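Local coordinates for protein Cfl (Pectobacterium brasiliense, PDB 7A9J) that is a coronafacic acid ligase of the ATP-dependent AMP-binding family, probably activating carboxylic acids as adenylates before coupling them into amides, at residues D401-E413 with L418-I430. The protein carries 1 engineered substitution. Residues are numbered along the deposited sequence; the frame is centred on the assembly and turned at random.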
ATOM      1  N   ASP A 401      -7.838 -20.614  11.082  1.00 70.75           N
ATOM      2  CA  ASP A 401      -9.111 -20.032  11.465  1.00 70.31           C
ATOM      3  C   ASP A 401      -8.964 -18.706  12.202  1.00 64.91           C
ATOM      4  O   ASP A 401      -9.982 -18.087  12.520  1.00 59.71           O
ATOM      5  CB  ASP A 401      -9.904 -21.030  12.322  1.00 65.21           C
ATOM      6  CG  ASP A 401      -9.124 -21.534  13.547  1.00 79.50           C
ATOM      7  OD1 ASP A 401      -8.070 -20.958  13.915  1.00 78.49           O
ATOM      8  OD2 ASP A 401      -9.585 -22.528  14.148  1.00 89.61           O
ATOM      9  N   ARG A 402      -7.738 -18.250  12.460  1.00 62.47           N
ATOM     10  CA  ARG A 402      -7.529 -17.058  13.278  1.00 63.94           C
ATOM     11  C   ARG A 402      -8.197 -15.827  12.659  1.00 60.77           C
ATOM     12  O   ARG A 402      -8.238 -15.673  11.432  1.00 58.98           O
ATOM     13  CB  ARG A 402      -6.029 -16.802  13.441  1.00 64.90           C
ATOM     14  CG  ARG A 402      -5.330 -16.533  12.116  1.00 78.24           C
ATOM     15  CD  ARG A 402      -3.820 -16.381  12.254  1.00 87.67           C
ATOM     16  NE  ARG A 402      -3.458 -15.333  13.208  1.00 91.70           N
ATOM     17  CZ  ARG A 402      -3.357 -14.036  12.913  1.00 94.39           C
ATOM     18  NH1 ARG A 402      -3.592 -13.593  11.676  1.00 69.74           N
ATOM     19  NH2 ARG A 402      -3.021 -13.173  13.866  1.00 90.05           N
ATOM     20  N   TRP A 403      -8.746 -14.968  13.521  1.00 54.47           N
ATOM     21  CA  TRP A 403      -9.218 -13.632  13.162  1.00 53.66           C
ATOM     22  C   TRP A 403      -8.131 -12.607  13.471  1.00 47.46           C
ATOM     23  O   TRP A 403      -7.500 -12.668  14.526  1.00 56.48           O
ATOM     24  CB  TRP A 403     -10.483 -13.275  13.948  1.00 49.01           C
ATOM     25  CG  TRP A 403     -11.639 -14.145  13.566  1.00 62.28           C
ATOM     26  CD1 TRP A 403     -11.977 -15.355  14.107  1.00 67.95           C
ATOM     27  CD2 TRP A 403     -12.595 -13.887  12.534  1.00 50.53           C
ATOM     28  NE1 TRP A 403     -13.098 -15.859  13.473  1.00 70.89           N
ATOM     29  CE2 TRP A 403     -13.490 -14.976  12.499  1.00 62.03           C
ATOM     30  CE3 TRP A 403     -12.777 -12.838  11.630  1.00 45.18           C
ATOM     31  CZ2 TRP A 403     -14.553 -15.043  11.595  1.00 50.66           C
ATOM     32  CZ3 TRP A 403     -13.849 -12.902  10.740  1.00 45.88           C
ATOM     33  CH2 TRP A 403     -14.711 -14.000  10.727  1.00 49.11           C
ATOM     34  N   LEU A 404      -7.942 -11.640  12.584  1.00 38.94           N
ATOM     35  CA  LEU A 404      -7.028 -10.533  12.843  1.00 39.86           C
ATOM     36  C   LEU A 404      -7.818  -9.334  13.371  1.00 43.31           C
ATOM     37  O   LEU A 404      -8.732  -8.862  12.693  1.00 38.83           O
ATOM     38  CB  LEU A 404      -6.283 -10.132  11.573  1.00 42.18           C
ATOM     39  CG  LEU A 404      -5.230  -9.030  11.754  1.00 48.29           C
ATOM     40  CD1 LEU A 404      -4.062  -9.245  10.807  1.00 50.27           C
ATOM     41  CD2 LEU A 404      -5.825  -7.645  11.526  1.00 47.25           C
ATOM     42  N   ALA A 405      -7.427  -8.818  14.535  1.00 44.34           N
ATOM     43  CA  ALA A 405      -8.022  -7.605  15.087  1.00 44.65           C
ATOM     44  C   ALA A 405      -7.347  -6.384  14.483  1.00 48.15           C
ATOM     45  O   ALA A 405      -6.156  -6.153  14.707  1.00 55.16           O
ATOM     46  CB  ALA A 405      -7.896  -7.580  16.616  1.00 46.38           C
ATOM     47  N   THR A 406      -8.105  -5.594  13.733  1.00 38.07           N
ATOM     48  CA  THR A 406      -7.523  -4.480  12.986  1.00 38.47           C
ATOM     49  C   THR A 406      -7.246  -3.243  13.841  1.00 39.98           C
ATOM     50  O   THR A 406      -6.470  -2.378  13.404  1.00 45.46           O
ATOM     51  CB  THR A 406      -8.462  -4.039  11.883  1.00 33.78           C
ATOM     52  OG1 THR A 406      -9.678  -3.590  12.506  1.00 38.08           O
ATOM     53  CG2 THR A 406      -8.772  -5.197  10.897  1.00 38.60           C
ATOM     54  N   GLY A 407      -7.916  -3.085  14.973  1.00 40.56           N
ATOM     55  CA  GLY A 407      -7.869  -1.872  15.751  1.00 47.93           C
ATOM     56  C   GLY A 407      -8.747  -0.760  15.216  1.00 43.28           C
ATOM     57  O   GLY A 407      -8.715   0.338  15.776  1.00 46.70           O
ATOM     58  N   ASP A 408      -9.523  -1.025  14.161  1.00 41.16           N
ATOM     59  CA  ASP A 408     -10.423  -0.062  13.518  1.00 37.29           C
ATOM     60  C   ASP A 408     -11.868  -0.371  13.894  1.00 37.99           C
ATOM     61  O   ASP A 408     -12.266  -1.531  13.963  1.00 39.72           O
ATOM     62  CB  ASP A 408     -10.279  -0.096  12.006  1.00 35.12           C
ATOM     63  CG  ASP A 408      -8.906   0.421  11.533  1.00 35.59           C
ATOM     64  OD1 ASP A 408      -8.424  -0.078  10.502  1.00 39.17           O
ATOM     65  OD2 ASP A 408      -8.313   1.264  12.283  1.00 40.11           O
ATOM     66  N   LEU A 409     -12.627   0.677  14.162  1.00 38.32           N
ATOM     67  CA  LEU A 409     -14.053   0.594  14.475  1.00 34.47           C
ATOM     68  C   LEU A 409     -14.874   0.759  13.202  1.00 33.10           C
ATOM     69  O   LEU A 409     -14.570   1.612  12.371  1.00 34.56           O
ATOM     70  CB  LEU A 409     -14.418   1.699  15.416  1.00 39.31           C
ATOM     71  CG  LEU A 409     -13.708   1.622  16.765  1.00 41.04           C
ATOM     72  CD1 LEU A 409     -14.205   2.739  17.680  1.00 42.54           C
ATOM     73  CD2 LEU A 409     -14.061   0.282  17.394  1.00 49.71           C
ATOM     74  N   VAL A 410     -15.925  -0.030  13.063  1.00 36.33           N
ATOM     75  CA  VAL A 410     -16.765   0.039  11.866  1.00 32.37           C
ATOM     76  C   VAL A 410     -18.219  -0.209  12.263  1.00 33.46           C
ATOM     77  O   VAL A 410     -18.550  -0.644  13.378  1.00 35.95           O
ATOM     78  CB  VAL A 410     -16.381  -0.970  10.766  1.00 30.91           C
ATOM     79  CG1 VAL A 410     -14.969  -0.697  10.201  1.00 31.77           C
ATOM     80  CG2 VAL A 410     -16.534  -2.405  11.311  1.00 34.67           C
ATOM     81  N   ARG A 411     -19.097   0.054  11.294  1.00 35.00           N
ATOM     82  CA  ARG A 411     -20.485  -0.335  11.346  1.00 33.84           C
ATOM     83  C   ARG A 411     -20.815  -0.835   9.961  1.00 34.95           C
ATOM     84  O   ARG A 411     -20.359  -0.247   8.983  1.00 35.86           O
ATOM     85  CB  ARG A 411     -21.415   0.844  11.695  1.00 35.24           C
ATOM     86  CG  ARG A 411     -22.855   0.486  11.567  1.00 47.22           C
ATOM     87  CD  ARG A 411     -23.735   1.653  11.988  1.00 50.41           C
ATOM     88  NE  ARG A 411     -23.565   2.835  11.127  1.00 51.08           N
ATOM     89  CZ  ARG A 411     -23.014   3.974  11.559  1.00 50.32           C
ATOM     90  NH1 ARG A 411     -22.544   4.072  12.800  1.00 56.82           N
ATOM     91  NH2 ARG A 411     -22.946   5.020  10.753  1.00 56.89           N
ATOM     92  N   GLN A 412     -21.550  -1.935   9.861  1.00 36.25           N
ATOM     93  CA  GLN A 412     -21.800  -2.495   8.541  1.00 35.69           C
ATOM     94  C   GLN A 412     -23.212  -2.085   8.136  1.00 36.28           C
ATOM     95  O   GLN A 412     -24.147  -2.265   8.894  1.00 38.43           O
ATOM     96  CB  GLN A 412     -21.643  -4.003   8.563  1.00 37.20           C
ATOM     97  CG  GLN A 412     -21.756  -4.692   7.207  1.00 38.55           C
ATOM     98  CD  GLN A 412     -21.927  -6.161   7.476  1.00 56.01           C
ATOM     99  OE1 GLN A 412     -21.016  -6.931   7.288  1.00 44.41           O
ATOM    100  NE2 GLN A 412     -23.082  -6.535   8.032  1.00 65.75           N
ATOM    101  N   GLU A 413     -23.344  -1.500   6.950  1.00 32.76           N
ATOM    102  CA  GLU A 413     -24.667  -1.073   6.489  1.00 34.43           C
ATOM    103  C   GLU A 413     -25.391  -2.263   5.858  1.00 33.70           C
ATOM    104  O   GLU A 413     -24.810  -3.335   5.597  1.00 36.21           O
ATOM    105  CB  GLU A 413     -24.532   0.056   5.443  1.00 42.86           C
ATOM    106  CG  GLU A 413     -23.794   1.315   5.967  1.00 42.19           C
ATOM    107  CD  GLU A 413     -24.739   2.456   6.259  1.00 62.87           C
ATOM    108  OE1 GLU A 413     -24.632   3.477   5.545  1.00 69.04           O
ATOM    109  OE2 GLU A 413     -25.598   2.331   7.172  1.00 72.05           O
ATOM    110  N   LEU A 418     -18.778  -0.978   4.829  1.00 28.31           N
ATOM    111  CA  LEU A 418     -18.235  -0.785   6.184  1.00 29.63           C
ATOM    112  C   LEU A 418     -18.024   0.700   6.380  1.00 30.33           C
ATOM    113  O   LEU A 418     -17.119   1.312   5.833  1.00 30.36           O
ATOM    114  CB  LEU A 418     -16.937  -1.568   6.336  1.00 29.06           C
ATOM    115  CG  LEU A 418     -17.312  -3.061   6.227  1.00 30.43           C
ATOM    116  CD1 LEU A 418     -15.994  -3.804   6.112  1.00 35.28           C
ATOM    117  CD2 LEU A 418     -18.057  -3.536   7.548  1.00 33.75           C
ATOM    118  N   ILE A 419     -18.923   1.302   7.133  1.00 38.80           N
ATOM    119  CA  ILE A 419     -18.708   2.662   7.596  1.00 38.17           C
ATOM    120  C   ILE A 419     -17.529   2.704   8.548  1.00 36.40           C
ATOM    121  O   ILE A 419     -17.407   1.882   9.471  1.00 35.79           O
ATOM    122  CB  ILE A 419     -20.003   3.156   8.270  1.00 39.04           C
ATOM    123  CG1 ILE A 419     -21.143   3.248   7.289  1.00 41.08           C
ATOM    124  CG2 ILE A 419     -19.737   4.469   8.929  1.00 38.37           C
ATOM    125  CD1 ILE A 419     -20.884   3.886   5.906  1.00 42.01           C
ATOM    126  N   PHE A 420     -16.692   3.701   8.402  1.00 35.80           N
ATOM    127  CA  PHE A 420     -15.451   3.758   9.156  1.00 34.33           C
ATOM    128  C   PHE A 420     -15.597   4.744  10.301  1.00 33.81           C
ATOM    129  O   PHE A 420     -15.940   5.910  10.090  1.00 36.69           O
ATOM    130  CB  PHE A 420     -14.272   4.132   8.242  1.00 34.46           C
ATOM    131  CG  PHE A 420     -12.948   4.053   8.924  1.00 37.17           C
ATOM    132  CD1 PHE A 420     -12.328   2.817   9.069  1.00 49.58           C
ATOM    133  CD2 PHE A 420     -12.270   5.197   9.277  1.00 38.30           C
ATOM    134  CE1 PHE A 420     -11.082   2.741   9.654  1.00 54.83           C
ATOM    135  CE2 PHE A 420     -11.009   5.119   9.870  1.00 42.75           C
ATOM    136  CZ  PHE A 420     -10.444   3.900  10.074  1.00 46.18           C
ATOM    137  N   LEU A 421     -15.374   4.253  11.510  1.00 32.76           N
ATOM    138  CA  LEU A 421     -15.575   5.073  12.694  1.00 32.27           C
ATOM    139  C   LEU A 421     -14.252   5.443  13.334  1.00 33.69           C
ATOM    140  O   LEU A 421     -14.227   6.004  14.463  1.00 35.05           O
ATOM    141  CB  LEU A 421     -16.481   4.345  13.705  1.00 33.67           C
ATOM    142  CG  LEU A 421     -17.816   4.014  13.049  1.00 39.16           C
ATOM    143  CD1 LEU A 421     -18.677   3.249  14.005  1.00 42.62           C
ATOM    144  CD2 LEU A 421     -18.483   5.328  12.714  1.00 40.80           C
ATOM    145  N   GLY A 422     -13.151   5.129  12.672  1.00 37.60           N
ATOM    146  CA  GLY A 422     -11.854   5.555  13.164  1.00 37.74           C
ATOM    147  C   GLY A 422     -11.147   4.462  13.950  1.00 36.11           C
ATOM    148  O   GLY A 422     -11.595   3.315  14.063  1.00 39.01           O
ATOM    149  N   ARG A 423      -9.961   4.817  14.416  1.00 35.99           N
ATOM    150  CA  ARG A 423      -9.218   3.922  15.295  1.00 39.23           C
ATOM    151  C   ARG A 423      -9.924   3.765  16.633  1.00 38.06           C
ATOM    152  O   ARG A 423     -10.441   4.728  17.216  1.00 37.69           O
ATOM    153  CB  ARG A 423      -7.820   4.475  15.556  1.00 40.31           C
ATOM    154  CG  ARG A 423      -7.007   4.650  14.319  1.00 45.43           C
ATOM    155  CD  ARG A 423      -6.567   3.323  13.816  1.00 64.98           C
ATOM    156  NE  ARG A 423      -5.752   2.579  14.782  1.00 75.09           N
ATOM    157  CZ  ARG A 423      -5.433   1.286  14.662  1.00 67.48           C
ATOM    158  NH1 ARG A 423      -5.877   0.553  13.615  1.00 44.97           N
ATOM    159  NH2 ARG A 423      -4.689   0.721  15.615  1.00 72.00           N
ATOM    160  N   GLU A 424      -9.925   2.533  17.143  1.00 36.86           N
ATOM    161  CA  GLU A 424     -10.515   2.323  18.463  1.00 44.63           C
ATOM    162  C   GLU A 424      -9.883   3.231  19.491  1.00 42.14           C
ATOM    163  O   GLU A 424     -10.565   3.716  20.419  1.00 41.40           O
ATOM    164  CB  GLU A 424     -10.360   0.868  18.889  1.00 43.21           C
ATOM    165  CG  GLU A 424     -11.037   0.558  20.242  1.00 51.61           C
ATOM    166  CD  GLU A 424     -11.258  -0.935  20.474  1.00 73.31           C
ATOM    167  OE1 GLU A 424     -12.371  -1.308  20.926  1.00 79.58           O
ATOM    168  OE2 GLU A 424     -10.327  -1.738  20.207  1.00 77.57           O
ATOM    169  N   LYS A 425      -8.592   3.502  19.341  1.00 45.93           N
ATOM    170  CA  LYS A 425      -7.903   4.267  20.382  1.00 42.76           C
ATOM    171  C   LYS A 425      -8.124   5.765  20.269  1.00 42.41           C
ATOM    172  O   LYS A 425      -7.745   6.497  21.182  1.00 45.16           O
ATOM    173  CB  LYS A 425      -6.410   3.932  20.329  1.00 54.31           C
ATOM    174  CG  LYS A 425      -5.706   4.532  19.138  1.00 51.22           C
ATOM    175  CD  LYS A 425      -4.247   4.080  19.012  1.00 68.25           C
ATOM    176  CE  LYS A 425      -3.509   4.883  17.938  1.00 73.92           C
ATOM    177  NZ  LYS A 425      -3.812   4.467  16.530  1.00 83.62           N
ATOM    178  N   ASP A 426      -8.766   6.246  19.215  1.00 36.38           N
ATOM    179  CA  ASP A 426      -9.134   7.657  19.128  1.00 39.83           C
ATOM    180  C   ASP A 426     -10.537   7.929  19.620  1.00 34.40           C
ATOM    181  O   ASP A 426     -10.994   9.079  19.546  1.00 35.68           O
ATOM    182  CB  ASP A 426      -9.029   8.142  17.684  1.00 38.90           C
ATOM    183  CG  ASP A 426      -7.603   8.203  17.202  1.00 53.96           C
ATOM    184  OD1 ASP A 426      -6.707   8.372  18.057  1.00 52.22           O
ATOM    185  OD2 ASP A 426      -7.387   8.084  15.977  1.00 47.00           O
ATOM    186  N   GLN A 427     -11.256   6.884  20.016  1.00 34.11           N
ATOM    187  CA  GLN A 427     -12.639   7.011  20.393  1.00 32.82           C
ATOM    188  C   GLN A 427     -12.715   7.895  21.643  1.00 39.43           C
ATOM    189  O   GLN A 427     -11.863   7.805  22.536  1.00 35.40           O
ATOM    190  CB  GLN A 427     -13.182   5.616  20.719  1.00 45.30           C
ATOM    191  CG  GLN A 427     -14.559   5.437  21.156  1.00 61.78           C
ATOM    192  CD  GLN A 427     -14.741   4.055  21.784  1.00 55.24           C
ATOM    193  OE1 GLN A 427     -15.504   3.891  22.737  1.00 81.97           O
ATOM    194  NE2 GLN A 427     -14.018   3.079  21.279  1.00 54.84           N
ATOM    195  N   ILE A 428     -13.711   8.754  21.682  1.00 32.63           N
ATOM    196  CA  ILE A 428     -13.992   9.614  22.853  1.00 30.63           C
ATOM    197  C   ILE A 428     -15.259   9.117  23.549  1.00 37.45           C
ATOM    198  O   ILE A 428     -16.209   8.676  22.883  1.00 43.84           O
ATOM    199  CB  ILE A 428     -14.154  11.071  22.367  1.00 33.83           C
ATOM    200  CG1 ILE A 428     -12.845  11.582  21.766  1.00 35.92           C
ATOM    201  CG2 ILE A 428     -14.716  11.998  23.491  1.00 34.96           C
ATOM    202  CD1 ILE A 428     -12.993  12.905  21.034  1.00 35.11           C
ATOM    203  N   LYS A 429     -15.304   9.200  24.901  1.00 40.84           N
ATOM    204  CA  LYS A 429     -16.511   8.837  25.640  1.00 45.26           C
ATOM    205  C   LYS A 429     -17.167  10.109  26.185  1.00 39.39           C
ATOM    206  O   LYS A 429     -16.500  10.919  26.842  1.00 39.45           O
ATOM    207  CB  LYS A 429     -16.207   7.885  26.798  1.00 52.34           C
ATOM    208  CG  LYS A 429     -15.925   6.483  26.346  1.00 55.73           C
ATOM    209  CD  LYS A 429     -17.215   5.692  26.141  1.00 68.31           C
ATOM    210  CE  LYS A 429     -16.905   4.239  25.791  1.00 80.24           C
ATOM    211  NZ  LYS A 429     -16.251   3.501  26.919  1.00 79.77           N
ATOM    212  N   ILE A 430     -18.435  10.295  25.856  1.00 40.64           N
ATOM    213  CA  ILE A 430     -19.222  11.412  26.364  1.00 42.95           C
ATOM    214  C   ILE A 430     -20.448  10.831  27.035  1.00 45.84           C
ATOM    215  O   ILE A 430     -21.251  10.123  26.403  1.00 44.39           O
ATOM    216  CB  ILE A 430     -19.578  12.425  25.263  1.00 49.21           C
ATOM    217  CG1 ILE A 430     -18.274  13.056  24.676  1.00 45.61           C
ATOM    218  CG2 ILE A 430     -20.626  13.472  25.754  1.00 54.82           C
ATOM    219  CD1 ILE A 430     -17.403  13.924  25.718  1.00 43.87           C
TER
HETATM  220  O   HOH W   1      -6.967   1.428  17.655  1.00 44.37           O
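The methyl L418 CD2 lies against Q412 CB at 3.8 Å, on the sheet face that also carries V410 and F420. At I419 the backbone pairs with R411 in both directions, I419 N giving to R411 O at 2.8 Å. I419 CG2 lies over one face of the R411 guanidinium, whose NH1 hydrogen-bonds to N375 OD1; I419 CG1 meets E413 CG at 3.5 Å. F420, with CG trans to its backbone N (chi1 -173°), brings its ring edge to the D408 carboxylate, F420 CE1 lying 3.7 Å from D408 CG. The two planes are turned 70° apart.

At L421 the antiparallel register slips. L421 N donates to L409 O (2.9 Å), yet L409 N donates to G422 O (2.8 Å), so two residues stand opposite one: a beta bulge in the hairpin of strands 408-412 and 418-423. L421 CB turns toward L409 CB, and G422 takes a positive phi. The sequences T-G-D and G-R-x-x-D match motifs of adenylate-forming enzymes, where the first aspartate and the arginine usually bind the nucleotide ribose and the second aspartate marks the hinge to the C-terminal domain; D408, R423 and D426 probably correspond.

R423 leaves its strand pointing away but folds back through bends at chi2 and chi3. R423 NH1 then serves two acceptors: D408 OD2 at 2.9 Å, a salt bridge reached from 50° out of the carboxylate plane, and T406 O at 3.0 Å. G407 O sits over the guanidinium centre. D408 OD1 is hydrogen-bonded to Y334 OH, which lines the pocket of the bound 6-ethyl-1-oxidanylidene-indene-4-carboxylic acid. E424 N meets G407 O almost straight, and a water bridges that oxygen to K425 N. Past the 3-10 turn, the Q427 side chain crosses that of L409 at about a right angle, its NE2 against L409 CD1.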